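PDB 2P6W: putative glycosyltransferase (Mannosyltransferase) involved in glycosylating the PBCV-1 major capsid protein, which probably transfers a sugar from a nucleotide-sugar donor, with manganese bound in this N-terminal domain, during glycosylation of the viral major capsid protein. Local coordinates for residues A[32-38]-A[89-95]; A[56-60]-A[151-156]; A[105-111]-A[168-174]. All coordinates share one frame; numbering follows the deposited sequence.

Interaction 1: A[32-38]-A[89-95]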
loop_
_atom_site.group_PDB
_atom_site.type_symbol
_atom_site.label_atom_id
_atom_site.label_comp_id
_atom_site.label_asym_id
_atom_site.label_seq_id
_atom_site.Cartn_x
_atom_site.Cartn_y
_atom_site.Cartn_z
ATOM N N TYR A 32 -2.682 13.095 7.190
ATOM C CA TYR A 32 -1.329 13.177 6.655
ATOM C C TYR A 32 -1.314 13.822 5.259
ATOM O O TYR A 32 -0.478 14.689 4.960
ATOM C CB TYR A 32 -0.707 11.780 6.640
ATOM C CG TYR A 32 0.722 11.775 6.140
ATOM C CD1 TYR A 32 1.761 12.287 6.928
ATOM C CD2 TYR A 32 1.033 11.250 4.878
ATOM C CE1 TYR A 32 3.084 12.295 6.461
ATOM C CE2 TYR A 32 2.333 11.260 4.402
ATOM C CZ TYR A 32 3.360 11.785 5.193
ATOM O OH TYR A 32 4.653 11.797 4.714
ATOM N N CYS A 33 -2.243 13.418 4.399
ATOM C CA CYS A 33 -2.342 14.013 3.072
ATOM C C CYS A 33 -2.590 15.525 3.129
ATOM O O CYS A 33 -1.983 16.286 2.377
ATOM C CB CYS A 33 -3.427 13.330 2.263
ATOM S SG CYS A 33 -2.957 11.645 1.791
ATOM N N SER A 34 -3.458 15.946 4.050
ATOM C CA SER A 34 -3.780 17.366 4.197
ATOM C C SER A 34 -2.541 18.176 4.606
ATOM O O SER A 34 -2.354 19.311 4.152
ATOM C CB SER A 34 -4.924 17.561 5.205
ATOM O OG SER A 34 -4.465 17.431 6.544
ATOM N N ILE A 35 -1.693 17.586 5.450
ATOM C CA ILE A 35 -0.486 18.275 5.923
ATOM C C ILE A 35 0.503 18.589 4.793
ATOM O O ILE A 35 1.115 19.673 4.765
ATOM C CB ILE A 35 0.185 17.509 7.089
ATOM C CG1 ILE A 35 -0.724 17.532 8.325
ATOM C CG2 ILE A 35 1.574 18.111 7.449
ATOM C CD1 ILE A 35 -0.324 16.577 9.440
ATOM N N HIS A 36 0.634 17.663 3.845
ATOM C CA HIS A 36 1.668 17.765 2.827
ATOM C C HIS A 36 1.142 18.080 1.442
ATOM O O HIS A 36 1.923 18.199 0.500
ATOM C CB HIS A 36 2.500 16.481 2.810
ATOM C CG HIS A 36 3.104 16.186 4.132
ATOM N ND1 HIS A 36 4.218 16.856 4.600
ATOM C CD2 HIS A 36 2.691 15.383 5.139
ATOM C CE1 HIS A 36 4.490 16.436 5.824
ATOM N NE2 HIS A 36 3.577 15.545 6.174
ATOM N N GLY A 37 -0.177 18.184 1.311
ATOM C CA GLY A 37 -0.778 18.561 0.036
ATOM C C GLY A 37 -0.904 17.383 -0.911
ATOM O O GLY A 37 -1.063 17.575 -2.120
ATOM N N TYR A 38 -0.849 16.163 -0.379
ATOM C CA TYR A 38 -1.045 14.989 -1.234
ATOM C C TYR A 38 -2.522 14.780 -1.476
ATOM O O TYR A 38 -3.348 15.141 -0.643
ATOM C CB TYR A 38 -0.482 13.715 -0.592
ATOM C CG TYR A 38 0.948 13.788 -0.131
ATOM C CD1 TYR A 38 1.945 14.331 -0.944
ATOM C CD2 TYR A 38 1.328 13.239 1.098
ATOM C CE1 TYR A 38 3.290 14.373 -0.524
ATOM C CE2 TYR A 38 2.667 13.285 1.529
ATOM C CZ TYR A 38 3.644 13.854 0.712
ATOM O OH TYR A 38 4.960 13.900 1.122
ATOM N N ASN A 89 5.799 11.091 13.313
ATOM C CA ASN A 89 6.401 11.484 12.044
ATOM C C ASN A 89 5.458 12.099 11.005
ATOM O O ASN A 89 5.842 12.312 9.854
ATOM C CB ASN A 89 7.181 10.317 11.439
ATOM C CG ASN A 89 8.542 10.163 12.061
ATOM O OD1 ASN A 89 9.037 9.055 12.252
ATOM N ND2 ASN A 89 9.139 11.288 12.434
ATOM N N LYS A 90 4.238 12.419 11.421
ATOM C CA LYS A 90 3.225 12.917 10.494
ATOM C C LYS A 90 3.589 14.253 9.832
ATOM O O LYS A 90 3.081 14.565 8.753
ATOM C CB LYS A 90 1.855 13.005 11.188
ATOM C CG LYS A 90 1.754 14.183 12.141
ATOM C CD LYS A 90 0.327 14.357 12.684
ATOM C CE LYS A 90 0.226 15.696 13.397
ATOM N NZ LYS A 90 -1.053 15.824 14.147
ATOM N N ASN A 91 4.475 15.032 10.458
ATOM C CA ASN A 91 4.891 16.301 9.860
ATOM C C ASN A 91 6.062 16.170 8.881
ATOM O O ASN A 91 6.589 17.174 8.388
ATOM C CB ASN A 91 5.180 17.363 10.937
ATOM C CG ASN A 91 3.952 17.709 11.753
ATOM O OD1 ASN A 91 3.968 17.632 12.984
ATOM N ND2 ASN A 91 2.872 18.085 11.069
ATOM N N LYS A 92 6.449 14.934 8.574
ATOM C CA LYS A 92 7.557 14.710 7.650
ATOM C C LYS A 92 7.051 14.155 6.325
ATOM O O LYS A 92 6.279 13.185 6.321
ATOM C CB LYS A 92 8.579 13.755 8.255
ATOM C CG LYS A 92 9.282 14.298 9.498
ATOM C CD LYS A 92 10.150 13.229 10.108
ATOM C CE LYS A 92 10.916 13.732 11.333
ATOM N NZ LYS A 92 11.669 12.605 11.980
ATOM N N PRO A 93 7.488 14.754 5.196
ATOM C CA PRO A 93 6.969 14.332 3.895
ATOM C C PRO A 93 7.559 13.002 3.469
ATOM O O PRO A 93 8.620 12.600 3.958
ATOM C CB PRO A 93 7.434 15.435 2.953
ATOM C CG PRO A 93 8.732 15.911 3.563
ATOM C CD PRO A 93 8.496 15.827 5.062
ATOM N N ILE A 94 6.878 12.343 2.537
ATOM C CA ILE A 94 7.280 11.024 2.072
ATOM C C ILE A 94 8.694 11.059 1.508
ATOM O O ILE A 94 9.462 10.108 1.656
ATOM C CB ILE A 94 6.297 10.523 0.993
ATOM C CG1 ILE A 94 4.970 10.084 1.639
ATOM C CG2 ILE A 94 6.935 9.405 0.158
ATOM C CD1 ILE A 94 3.823 9.902 0.628
ATOM N N THR A 95 9.015 12.179 0.864
ATOM C CA THR A 95 10.293 12.375 0.196
ATOM C C THR A 95 11.459 12.535 1.180
ATOM O O THR A 95 12.624 12.494 0.765
ATOM C CB THR A 95 10.199 13.545 -0.801
ATOM O OG1 THR A 95 9.563 14.657 -0.161
ATOM C CG2 THR A 95 9.355 13.117 -2.015
HETATM O O HOH W 1 6.567 14.925 -0.667
#
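The C-terminal end of helix 20-36 meets the type I turn Asn89–Lys92 and the loop after it, held by its backbone through three aromatic side chains, Tyr32 and His36 on the helix and Tyr38 just after it. Tyr32 swings out with CG anti to its own N (chi1 -178°) and presents an edge to the turn: OH donates to Lys92 O at 2.7 Å, in the carbonyl plane and on a lone pair, while CD1 lies 3.2 Å from Lys90 O. His36 takes a second carbonyl of the turn. Its NE2 gives a nearly straight hydrogen bond of 2.8 Å to Lys90 O (163° at the hydrogen), which lies close to the imidazole plane though NE2 is tilted from the carbonyl plane. That bond helps to fix the ring's rotation, as do Pro93 CA over one face in a CH-pi contact, 4.0 Å from the centroid, and Ile35 CG2 over the opposite face. Tyr38, just past the positive-phi Gly37, acts as acceptor: Ile94 N donates to its OH at 2.8 Å. A water joins the same OH to Thr95 OG1. Apolar contact fills in around these bonds, Ile94 CD1 resting 3.7 Å from Tyr38 CE2 and Ile35 CD1 meeting the extended chain of Lys90, whose NZ reaches on to a salt bridge with Glu31. On the sheet side, Tyr32 packs on Ile10 and Tyr38 on Ile8 of strand 8-13, and Val85 of strand 83-85 touches both Tyr32 and Lys90, so the loop lies against the helix end beside the central sheet.

Interaction 2: A[56-60]-A[151-156]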
loop_
_atom_site.group_PDB
_atom_site.type_symbol
_atom_site.label_atom_id
_atom_site.label_comp_id
_atom_site.label_asym_id
_atom_site.label_seq_id
_atom_site.Cartn_x
_atom_site.Cartn_y
_atom_site.Cartn_z
ATOM N N HIS A 56 -7.745 -9.275 -2.237
ATOM C CA HIS A 56 -6.358 -8.823 -2.247
ATOM C C HIS A 56 -6.050 -8.041 -3.534
ATOM O O HIS A 56 -5.379 -6.998 -3.496
ATOM C CB HIS A 56 -5.408 -9.999 -2.099
ATOM C CG HIS A 56 -4.001 -9.577 -1.848
ATOM N ND1 HIS A 56 -3.142 -9.208 -2.866
ATOM C CD2 HIS A 56 -3.316 -9.411 -0.691
ATOM C CE1 HIS A 56 -1.975 -8.870 -2.347
ATOM N NE2 HIS A 56 -2.054 -8.976 -1.028
ATOM N N PHE A 57 -6.557 -8.532 -4.664
ATOM C CA PHE A 57 -6.289 -7.898 -5.956
ATOM C C PHE A 57 -6.973 -6.551 -6.111
ATOM O O PHE A 57 -6.606 -5.776 -6.990
ATOM C CB PHE A 57 -6.734 -8.794 -7.103
ATOM C CG PHE A 57 -5.685 -9.771 -7.563
ATOM C CD1 PHE A 57 -4.751 -9.386 -8.534
ATOM C CD2 PHE A 57 -5.652 -11.077 -7.064
ATOM C CE1 PHE A 57 -3.784 -10.280 -8.984
ATOM C CE2 PHE A 57 -4.676 -11.988 -7.514
ATOM C CZ PHE A 57 -3.749 -11.575 -8.488
ATOM N N ARG A 58 -7.973 -6.281 -5.270
ATOM C CA ARG A 58 -8.790 -5.075 -5.453
ATOM C C ARG A 58 -7.986 -3.767 -5.501
ATOM O O ARG A 58 -8.402 -2.820 -6.176
ATOM C CB ARG A 58 -9.920 -4.978 -4.421
ATOM C CG ARG A 58 -11.029 -4.041 -4.890
ATOM C CD ARG A 58 -12.295 -4.182 -4.087
ATOM N NE ARG A 58 -13.438 -3.627 -4.823
ATOM C CZ ARG A 58 -14.231 -2.656 -4.375
ATOM N NH1 ARG A 58 -14.045 -2.136 -3.176
ATOM N NH2 ARG A 58 -15.235 -2.230 -5.128
ATOM N N ARG A 59 -6.840 -3.708 -4.819
ATOM C CA ARG A 59 -5.970 -2.523 -4.877
ATOM C C ARG A 59 -5.610 -2.112 -6.324
ATOM O O ARG A 59 -5.460 -0.924 -6.621
ATOM C CB ARG A 59 -4.706 -2.762 -4.070
ATOM C CG ARG A 59 -3.842 -3.859 -4.612
ATOM C CD ARG A 59 -2.811 -4.286 -3.557
ATOM N NE ARG A 59 -3.482 -5.080 -2.538
ATOM C CZ ARG A 59 -2.972 -5.360 -1.344
ATOM N NH1 ARG A 59 -1.776 -4.898 -1.011
ATOM N NH2 ARG A 59 -3.673 -6.092 -0.481
ATOM N N SER A 60 -5.479 -3.095 -7.216
ATOM C CA SER A 60 -5.105 -2.820 -8.607
ATOM C C SER A 60 -6.298 -2.354 -9.448
ATOM O O SER A 60 -6.135 -1.906 -10.597
ATOM C CB SER A 60 -4.435 -4.045 -9.237
ATOM O OG SER A 60 -3.238 -4.354 -8.550
ATOM N N PRO A 151 0.451 -15.414 -2.440
ATOM C CA PRO A 151 -0.109 -14.132 -1.963
ATOM C C PRO A 151 -0.726 -13.167 -2.997
ATOM O O PRO A 151 -0.724 -11.960 -2.775
ATOM C CB PRO A 151 1.105 -13.460 -1.288
ATOM C CG PRO A 151 2.260 -13.936 -2.079
ATOM C CD PRO A 151 1.928 -15.353 -2.534
ATOM N N TYR A 152 -1.247 -13.688 -4.109
ATOM C CA TYR A 152 -2.181 -12.912 -4.956
ATOM C C TYR A 152 -1.496 -11.744 -5.674
ATOM O O TYR A 152 -0.566 -11.984 -6.438
ATOM C CB TYR A 152 -3.403 -12.452 -4.142
ATOM C CG TYR A 152 -4.012 -13.558 -3.323
ATOM C CD1 TYR A 152 -4.451 -14.721 -3.920
ATOM C CD2 TYR A 152 -4.147 -13.427 -1.934
ATOM C CE1 TYR A 152 -5.025 -15.739 -3.169
ATOM C CE2 TYR A 152 -4.718 -14.442 -1.173
ATOM C CZ TYR A 152 -5.155 -15.588 -1.800
ATOM O OH TYR A 152 -5.713 -16.608 -1.054
ATOM N N GLU A 153 -1.959 -10.506 -5.494
ATOM C CA GLU A 153 -1.345 -9.366 -6.202
ATOM C C GLU A 153 0.130 -9.247 -5.849
ATOM O O GLU A 153 0.944 -8.776 -6.644
ATOM C CB GLU A 153 -2.088 -8.051 -5.886
ATOM C CG GLU A 153 -1.351 -6.759 -6.282
ATOM C CD GLU A 153 -0.419 -6.239 -5.189
ATOM O OE1 GLU A 153 -0.312 -6.892 -4.120
ATOM O OE2 GLU A 153 0.198 -5.162 -5.386
ATOM N N GLN A 154 0.482 -9.671 -4.641
ATOM C CA GLN A 154 1.865 -9.560 -4.189
ATOM C C GLN A 154 2.780 -10.464 -5.015
ATOM O O GLN A 154 3.881 -10.075 -5.417
ATOM C CB GLN A 154 1.914 -9.939 -2.714
ATOM C CG GLN A 154 3.263 -9.819 -2.075
ATOM C CD GLN A 154 3.150 -9.947 -0.572
ATOM O OE1 GLN A 154 2.775 -8.998 0.112
ATOM N NE2 GLN A 154 3.483 -11.122 -0.047
ATOM N N LYS A 155 2.316 -11.695 -5.260
ATOM C CA LYS A 155 3.026 -12.628 -6.117
ATOM C C LYS A 155 3.014 -12.158 -7.576
ATOM O O LYS A 155 3.993 -12.324 -8.308
ATOM C CB LYS A 155 2.394 -14.023 -5.998
ATOM C CG LYS A 155 2.933 -15.006 -7.038
ATOM C CD LYS A 155 2.839 -16.476 -6.598
ATOM C CE LYS A 155 1.426 -16.896 -6.229
ATOM N NZ LYS A 155 1.476 -18.348 -5.815
ATOM N N THR A 156 1.906 -11.542 -7.991
ATOM C CA THR A 156 1.785 -11.104 -9.382
ATOM C C THR A 156 2.767 -9.973 -9.668
ATOM O O THR A 156 3.436 -9.955 -10.707
ATOM C CB THR A 156 0.354 -10.674 -9.696
ATOM O OG1 THR A 156 -0.523 -11.754 -9.329
ATOM C CG2 THR A 156 0.215 -10.330 -11.192
HETATM O O HOH W 2 0.139 -7.679 -0.041
#
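Glu153, in the first turn of helix 153-164, pushes its side chain as a knob into a hole formed by His56, Phe57, Arg59 and Ser60. Its CB sits over the face of the Phe57 ring in a CH-pi contact, 4.3 Å from the centroid, and also lies 3.4 Å from His56 ND1. CG then passes Ser60 OG, itself bonded to Glu135, at 3.8 Å. There the chain bends (chi2 -88°), which brings the carboxylate across the Arg59 side chain, CD lying 3.5 Å from Arg59 CD. OE1 reaches the edge of the imidazole, 3.1 Å from His56 CE1. A long salt bridge of 4.0 Å joins Glu153 OE1 to Arg59 NH1, well out of the guanidinium plane, so charge alone acts. Closer partners hold the carboxylate: Thr122 bonds OE1 and Lys125 pairs with OE2. The His56 ring is layered between Pro151 O and Arg59 NH2, and a water links its NE2 to Gln154 OE1, which also accepts from Thr122 N. The Phe57 edge meets Thr156 OG1 at 3.3 Å, the hydroxyl itself donating to Tyr152 O. Arg59 NE is steadied by His56 O, and NH1 pairs with Asp80, a manganese ligand of the DxD motif. The arrangement is a buried layer at the donor site of a GT-A glycosyltransferase: Arg59 itself binds UDP-glucose in this protein, though none is bound here, and Glu153 and His56 pack against it.

Interaction 3: A[105-111]-A[168-174]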
loop_
_atom_site.group_PDB
_atom_site.type_symbol
_atom_site.label_atom_id
_atom_site.label_comp_id
_atom_site.label_asym_id
_atom_site.label_seq_id
_atom_site.Cartn_x
_atom_site.Cartn_y
_atom_site.Cartn_z
ATOM N N ILE A 105 12.172 4.577 -12.732
ATOM C CA ILE A 105 11.488 3.657 -11.805
ATOM C C ILE A 105 9.959 3.724 -11.931
ATOM O O ILE A 105 9.381 4.823 -11.950
ATOM C CB ILE A 105 11.951 3.889 -10.343
ATOM C CG1 ILE A 105 13.477 3.758 -10.240
ATOM C CG2 ILE A 105 11.262 2.894 -9.388
ATOM C CD1 ILE A 105 14.044 2.430 -10.799
ATOM N N LEU A 106 9.332 2.538 -12.039
ATOM C CA LEU A 106 7.868 2.381 -12.101
ATOM C C LEU A 106 7.276 1.889 -10.779
ATOM O O LEU A 106 6.129 2.189 -10.487
ATOM C CB LEU A 106 7.457 1.416 -13.213
ATOM C CG LEU A 106 7.703 1.815 -14.672
ATOM C CD1 LEU A 106 7.547 0.586 -15.551
ATOM C CD2 LEU A 106 6.794 2.935 -15.150
ATOM N N TYR A 107 8.050 1.134 -9.994
ATOM C CA TYR A 107 7.566 0.623 -8.704
ATOM C C TYR A 107 8.611 0.754 -7.624
ATOM O O TYR A 107 9.756 0.398 -7.850
ATOM C CB TYR A 107 7.264 -0.877 -8.828
ATOM C CG TYR A 107 5.957 -1.218 -9.504
ATOM C CD1 TYR A 107 4.785 -1.392 -8.758
ATOM C CD2 TYR A 107 5.889 -1.384 -10.883
ATOM C CE1 TYR A 107 3.572 -1.695 -9.377
ATOM C CE2 TYR A 107 4.698 -1.689 -11.504
ATOM C CZ TYR A 107 3.542 -1.832 -10.748
ATOM O OH TYR A 107 2.352 -2.140 -11.383
ATOM N N HIS A 108 8.212 1.253 -6.454
ATOM C CA HIS A 108 9.009 1.112 -5.246
ATOM C C HIS A 108 8.273 0.162 -4.310
ATOM O O HIS A 108 7.089 0.376 -4.014
ATOM C CB HIS A 108 9.194 2.468 -4.563
ATOM C CG HIS A 108 10.123 3.372 -5.299
ATOM N ND1 HIS A 108 9.690 4.296 -6.221
ATOM C CD2 HIS A 108 11.470 3.452 -5.287
ATOM C CE1 HIS A 108 10.732 4.913 -6.745
ATOM N NE2 HIS A 108 11.823 4.434 -6.179
ATOM N N THR A 109 8.955 -0.913 -3.904
ATOM C CA THR A 109 8.383 -1.931 -3.030
ATOM C C THR A 109 9.322 -2.193 -1.860
ATOM O O THR A 109 10.420 -1.615 -1.790
ATOM C CB THR A 109 8.109 -3.251 -3.820
ATOM O OG1 THR A 109 9.346 -3.707 -4.398
ATOM C CG2 THR A 109 7.080 -2.991 -4.910
ATOM N N PHE A 110 8.891 -3.045 -0.939
ATOM C CA PHE A 110 9.596 -3.264 0.333
ATOM C C PHE A 110 9.666 -4.728 0.673
ATOM O O PHE A 110 8.690 -5.454 0.499
ATOM C CB PHE A 110 8.919 -2.459 1.463
ATOM C CG PHE A 110 8.754 -1.038 1.092
ATOM C CD1 PHE A 110 9.811 -0.151 1.261
ATOM C CD2 PHE A 110 7.593 -0.601 0.459
ATOM C CE1 PHE A 110 9.709 1.168 0.833
ATOM C CE2 PHE A 110 7.471 0.702 0.033
ATOM C CZ PHE A 110 8.536 1.601 0.211
ATOM N N HIS A 111 10.837 -5.162 1.141
ATOM C CA HIS A 111 10.958 -6.531 1.598
ATOM C C HIS A 111 10.417 -6.677 3.014
ATOM O O HIS A 111 10.028 -5.688 3.649
ATOM C CB HIS A 111 12.401 -7.050 1.468
ATOM C CG HIS A 111 13.363 -6.477 2.462
ATOM N ND1 HIS A 111 13.402 -6.890 3.775
ATOM C CD2 HIS A 111 14.370 -5.577 2.319
ATOM C CE1 HIS A 111 14.361 -6.242 4.411
ATOM N NE2 HIS A 111 14.974 -5.451 3.544
ATOM N N ARG A 168 13.395 -1.298 -13.629
ATOM C CA ARG A 168 12.415 -0.240 -13.421
ATOM C C ARG A 168 11.657 -0.422 -12.105
ATOM O O ARG A 168 10.549 0.077 -11.934
ATOM C CB ARG A 168 11.466 -0.121 -14.627
ATOM C CG ARG A 168 12.202 0.071 -15.946
ATOM C CD ARG A 168 11.261 0.594 -17.033
ATOM N NE ARG A 168 10.754 1.938 -16.745
ATOM C CZ ARG A 168 9.902 2.583 -17.534
ATOM N NH1 ARG A 168 9.455 1.989 -18.626
ATOM N NH2 ARG A 168 9.484 3.806 -17.233
ATOM N N TYR A 169 12.280 -1.125 -11.165
ATOM C CA TYR A 169 11.710 -1.256 -9.821
ATOM C C TYR A 169 12.816 -1.330 -8.786
ATOM O O TYR A 169 13.957 -1.706 -9.101
ATOM C CB TYR A 169 10.841 -2.510 -9.727
ATOM C CG TYR A 169 11.582 -3.806 -9.966
ATOM C CD1 TYR A 169 12.152 -4.519 -8.905
ATOM C CD2 TYR A 169 11.741 -4.318 -11.272
ATOM C CE1 TYR A 169 12.833 -5.723 -9.146
ATOM C CE2 TYR A 169 12.409 -5.528 -11.508
ATOM C CZ TYR A 169 12.962 -6.203 -10.436
ATOM O OH TYR A 169 13.637 -7.382 -10.660
ATOM N N ILE A 170 12.462 -0.986 -7.544
ATOM C CA ILE A 170 13.395 -1.097 -6.440
ATOM C C ILE A 170 12.690 -1.788 -5.284
ATOM O O ILE A 170 11.529 -1.484 -5.000
ATOM C CB ILE A 170 13.940 0.272 -5.978
ATOM C CG1 ILE A 170 14.661 0.982 -7.140
ATOM C CG2 ILE A 170 14.941 0.093 -4.829
ATOM C CD1 ILE A 170 15.265 2.374 -6.761
ATOM N N VAL A 171 13.406 -2.707 -4.634
ATOM C CA VAL A 171 12.956 -3.318 -3.379
ATOM C C VAL A 171 13.819 -2.728 -2.281
ATOM O O VAL A 171 15.041 -2.921 -2.279
ATOM C CB VAL A 171 13.070 -4.869 -3.391
ATOM C CG1 VAL A 171 12.552 -5.450 -2.086
ATOM C CG2 VAL A 171 12.271 -5.460 -4.555
ATOM N N HIS A 172 13.161 -1.987 -1.397
ATOM C CA HIS A 172 13.796 -1.234 -0.323
ATOM C C HIS A 172 13.641 -1.970 1.008
ATOM O O HIS A 172 12.721 -2.767 1.185
ATOM C CB HIS A 172 13.099 0.109 -0.149
ATOM C CG HIS A 172 13.278 1.057 -1.295
ATOM N ND1 HIS A 172 12.349 1.198 -2.301
ATOM C CD2 HIS A 172 14.265 1.944 -1.568
ATOM C CE1 HIS A 172 12.751 2.133 -3.142
ATOM N NE2 HIS A 172 13.910 2.600 -2.723
ATOM N N ASP A 173 14.522 -1.646 1.947
ATOM C CA ASP A 173 14.304 -1.982 3.356
ATOM C C ASP A 173 12.963 -1.410 3.770
ATOM O O ASP A 173 12.569 -0.342 3.287
ATOM C CB ASP A 173 15.390 -1.370 4.233
ATOM C CG ASP A 173 16.741 -2.086 4.099
ATOM O OD1 ASP A 173 16.789 -3.269 3.682
ATOM O OD2 ASP A 173 17.761 -1.444 4.422
ATOM N N PRO A 174 12.239 -2.123 4.649
ATOM C CA PRO A 174 10.913 -1.685 5.056
ATOM C C PRO A 174 10.809 -0.866 6.347
ATOM O O PRO A 174 9.692 -0.547 6.784
ATOM C CB PRO A 174 10.203 -3.022 5.267
ATOM C CG PRO A 174 11.286 -3.863 5.918
ATOM C CD PRO A 174 12.559 -3.463 5.180
HETATM O O HOH W 3 9.276 5.458 -14.754
#
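Strands 107-110 and 169-172 run parallel, their axes 4.4 Å apart and inclined by 22°, with Tyr107, His108, Thr109 and Phe110 paired to Tyr169, Ile170, Val171 and His172. The ladder opens with Leu106 N on Arg168 O at 2.7 Å, an oxygen that Tyr107 N also reaches weakly. It continues from Ile170 N to Tyr107 O, from Thr109 N to Ile170 O, from His172 N to Thr109 O, and ends with His111 N on His172 O. Ile170 O takes a second donor, Thr109 OG1 at 3.2 Å, which comes in from above the carbonyl plane; OG1 stands between its own N and carbonyl carbon (chi1 58°), the rotamer that turns it to the neighbouring strand. On the sheet face that carries Tyr107, Thr109, Tyr169 and Val171, Thr109 OG1 also touches Val171 CG2, and the CB atoms of Tyr107 and Tyr169 meet. On the other face His108, Phe110 and His172 form an aromatic cluster, the Phe110 and His172 planes 33° apart, with Phe110 CD1 3.6 Å from His172 CB. At one end Leu106 lays CD1 over the centre of the Arg168 guanidinium, whose NE is bonded to Asn104 O, while a water accepts from NH2. At the other, His111 NE2 donates to Asp173 OD1 at 2.8 Å, on the anti side of the carboxylate, and Pro174 CD covers one face of the same imidazole, 3.6 Å from its centroid. With ND1 accepting from Ala113 N and NE2 donating, the ring is probably the neutral NE2-H tautomer, and the carboxylate would favour the proton being on NE2; the imidazole is held from both nitrogens where the paired strands give way to loop.

Overall arrangement
Interaction 2 is the buried one, beside the manganese and donor site; interactions 1 and 3 are partly buried. Interactions 1 and 2 lie on opposite sides of the chain's centre, their own centres 26 Å apart. Both involve helix ends, but side chains grip backbone groups of a loop in 32-38/89-95, whereas in 56-60/151-156 a carboxylate is enclosed by aromatic and charged groups. Interaction 3 instead depends mainly on backbone bonds and adds the outermost strand 169-172 to the central sheet. It is tied to interaction 2 by the chain, since helix 153-164 leads into that strand, although their nearest atoms stay about 6 Å apart.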